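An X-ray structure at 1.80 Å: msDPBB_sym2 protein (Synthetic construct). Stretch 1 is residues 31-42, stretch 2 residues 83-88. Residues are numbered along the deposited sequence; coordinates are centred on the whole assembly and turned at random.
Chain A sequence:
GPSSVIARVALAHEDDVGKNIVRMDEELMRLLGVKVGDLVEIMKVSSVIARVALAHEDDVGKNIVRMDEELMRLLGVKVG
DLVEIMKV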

# COMPACT_ATOMS: atom_id res chain seq x y z
N LEU A 31 5.84 11.92 0.36
CA LEU A 31 4.77 12.75 0.90
C LEU A 31 4.25 12.21 2.22
O LEU A 31 4.07 12.97 3.19
CB LEU A 31 3.62 12.84 -0.11
CG LEU A 31 2.64 13.96 0.17
CD1 LEU A 31 3.29 15.29 -0.15
CD2 LEU A 31 1.40 13.71 -0.69
N LEU A 32 4.01 10.89 2.29
CA LEU A 32 3.60 10.29 3.56
C LEU A 32 4.68 10.39 4.62
O LEU A 32 4.36 10.46 5.82
CB LEU A 32 3.24 8.83 3.38
CG LEU A 32 2.74 8.03 4.58
CD1 LEU A 32 1.49 8.72 5.18
CD2 LEU A 32 2.39 6.62 4.11
N GLY A 33 5.93 10.47 4.19
CA GLY A 33 7.05 10.56 5.14
C GLY A 33 7.50 9.19 5.61
O GLY A 33 7.85 9.05 6.76
N VAL A 34 7.43 8.20 4.74
CA VAL A 34 7.92 6.85 5.12
C VAL A 34 9.09 6.51 4.21
O VAL A 34 9.22 7.07 3.15
CB VAL A 34 6.84 5.76 4.97
CG1 VAL A 34 5.76 5.87 6.02
CG2 VAL A 34 6.27 5.75 3.58
N LYS A 35 9.93 5.63 4.71
CA LYS A 35 11.08 5.10 3.95
C LYS A 35 10.84 3.60 3.79
O LYS A 35 10.01 3.04 4.48
CB LYS A 35 12.39 5.34 4.71
CG LYS A 35 12.50 4.59 6.01
CD LYS A 35 13.72 4.95 6.81
CE LYS A 35 13.77 4.22 8.12
NZ LYS A 35 12.74 4.71 9.05
N VAL A 36 11.61 2.97 2.91
CA VAL A 36 11.44 1.52 2.66
C VAL A 36 11.55 0.73 3.97
O VAL A 36 12.46 0.99 4.72
CB VAL A 36 12.44 1.05 1.60
CG1 VAL A 36 12.48 -0.46 1.49
CG2 VAL A 36 12.12 1.68 0.27
N GLY A 37 10.57 -0.12 4.23
CA GLY A 37 10.59 -0.99 5.41
C GLY A 37 9.78 -0.47 6.58
O GLY A 37 9.60 -1.21 7.52
N ASP A 38 9.27 0.75 6.50
CA ASP A 38 8.48 1.32 7.62
C ASP A 38 7.13 0.62 7.75
O ASP A 38 6.62 0.11 6.78
CB ASP A 38 8.21 2.80 7.39
CG ASP A 38 9.33 3.75 7.76
OD1 ASP A 38 10.21 3.34 8.49
OD2 ASP A 38 9.31 4.88 7.30
N LEU A 39 6.60 0.59 8.95
CA LEU A 39 5.23 0.13 9.18
C LEU A 39 4.24 1.23 8.82
O LEU A 39 4.48 2.41 9.11
CB LEU A 39 5.01 -0.25 10.64
CG LEU A 39 5.59 -1.52 11.23
CD1 LEU A 39 5.22 -1.50 12.66
CD2 LEU A 39 5.03 -2.76 10.54
N VAL A 40 3.11 0.84 8.19
CA VAL A 40 2.02 1.75 7.88
C VAL A 40 0.76 0.99 8.23
O VAL A 40 0.73 -0.24 8.20
CB VAL A 40 1.97 2.18 6.39
CG1 VAL A 40 3.15 3.09 6.05
CG2 VAL A 40 1.85 0.97 5.49
N GLU A 41 -0.29 1.74 8.56
CA GLU A 41 -1.61 1.20 8.81
C GLU A 41 -2.50 1.51 7.60
O GLU A 41 -2.48 2.64 7.09
CB GLU A 41 -2.21 1.77 10.11
CG GLU A 41 -3.66 1.40 10.41
CD GLU A 41 -4.09 1.76 11.82
OE1 GLU A 41 -3.44 2.62 12.44
OE2 GLU A 41 -5.08 1.19 12.31
N ILE A 42 -3.23 0.51 7.12
CA ILE A 42 -4.08 0.64 5.95
C ILE A 42 -5.51 0.37 6.37
O ILE A 42 -5.80 -0.67 6.96
CB ILE A 42 -3.66 -0.32 4.82
CG1 ILE A 42 -2.20 -0.05 4.44
CG2 ILE A 42 -4.60 -0.13 3.62
CD1 ILE A 42 -1.53 -1.21 3.75
N VAL A 83 -8.17 3.31 -0.07
CA VAL A 83 -7.75 3.08 1.31
C VAL A 83 -6.97 4.30 1.76
O VAL A 83 -6.38 5.02 0.95
CB VAL A 83 -6.87 1.82 1.49
CG1 VAL A 83 -7.73 0.58 1.35
CG2 VAL A 83 -5.76 1.81 0.44
N GLU A 84 -6.96 4.51 3.07
CA GLU A 84 -6.07 5.47 3.71
C GLU A 84 -4.84 4.77 4.26
O GLU A 84 -4.96 3.73 4.92
CB GLU A 84 -6.76 6.21 4.85
CG GLU A 84 -5.83 7.11 5.62
CD GLU A 84 -6.56 7.94 6.64
OE1 GLU A 84 -7.80 7.80 6.76
OE2 GLU A 84 -5.89 8.74 7.32
N ILE A 85 -3.67 5.34 4.02
CA ILE A 85 -2.41 4.75 4.47
C ILE A 85 -1.77 5.75 5.40
O ILE A 85 -1.60 6.93 5.04
CB ILE A 85 -1.48 4.42 3.29
CG1 ILE A 85 -2.23 3.53 2.32
CG2 ILE A 85 -0.12 3.79 3.79
CD1 ILE A 85 -1.48 3.17 1.08
N MET A 86 -1.53 5.34 6.63
CA MET A 86 -1.08 6.26 7.65
C MET A 86 0.17 5.73 8.32
O MET A 86 0.30 4.54 8.59
CB MET A 86 -2.19 6.46 8.69
CG MET A 86 -1.86 7.42 9.79
SD MET A 86 -3.19 7.44 11.02
CE MET A 86 -4.47 6.56 10.14
N LYS A 87 1.09 6.65 8.60
CA LYS A 87 2.28 6.16 9.26
C LYS A 87 1.98 5.95 10.73
O LYS A 87 1.45 6.85 11.41
CB LYS A 87 3.45 7.14 9.08
CG LYS A 87 4.82 6.47 8.97
CD LYS A 87 5.11 5.61 10.20
CE LYS A 87 6.37 4.76 10.04
NZ LYS A 87 6.47 3.70 11.10
N VAL A 88 2.37 4.74 11.17
CA VAL A 88 2.05 4.24 12.51
C VAL A 88 3.26 4.32 13.45
O VAL A 88 4.36 4.73 13.05
CB VAL A 88 1.48 2.78 12.47
CG1 VAL A 88 2.33 1.89 11.59
CG2 VAL A 88 1.38 2.18 13.88

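Stretch 2 runs antiparallel to the strand Leu 39–Ile 42, with an angle of 148° between the N-to-C directions and an axial approach of 4.6 Å. The contact buries 624 Å², summed over both sides.

Val 83 opens it with a purely apolar touch: its CB lies 3.7 Å from CG2 of Ile 42. Glu 84 contributes mainly backbone. Its O accepts a CA-H...O contact from CA of Ile 42 (3.4 Å, 151° at H), whereas its side chain comes no nearer than 5.8 Å to stretch 1.

Ile 85 pairs with Ile 42 at a non-hydrogen-bonded position, CA to CA 4.7 Å. Both side chains leave on the sheet face that also carries Val 40, and there Ile 85 is packed from several directions: its CG2 sits 3.7 Å from CB of Val 40 and 3.8 Å from CD2 of Leu 32, and its CG1 is 4.2 Å from CG1 of Ile 42. The helix end thus closes over the same apolar cluster that the strands build.

Met 86 supplies the firmest polar evidence for the register. Its N donates to O of Glu 41 at 2.9 Å (161°), and N of Glu 41 donates to O of Met 86, also at 2.9 Å (170°); two short, nearly straight bonds define a hydrogen-bonded antiparallel pair. Their side chains project to the face opposite Ile 85.

Lys 87 has the largest covered area, 99 Å². Its CG packs 3.2 Å from CG1 of Val 34. The extended tail brings NZ of Lys 87 to O of Leu 39 at 3.1 Å, a weak hydrogen bond. NZ of Lys 87 remains 4.6 Å from OD1 of Asp 38, beyond a salt bridge; that carboxylate oxygen instead pairs with NZ of Lys 35 at 2.9 Å.

At Val 88, CG1 rests 3.6 Å from CB of Leu 39.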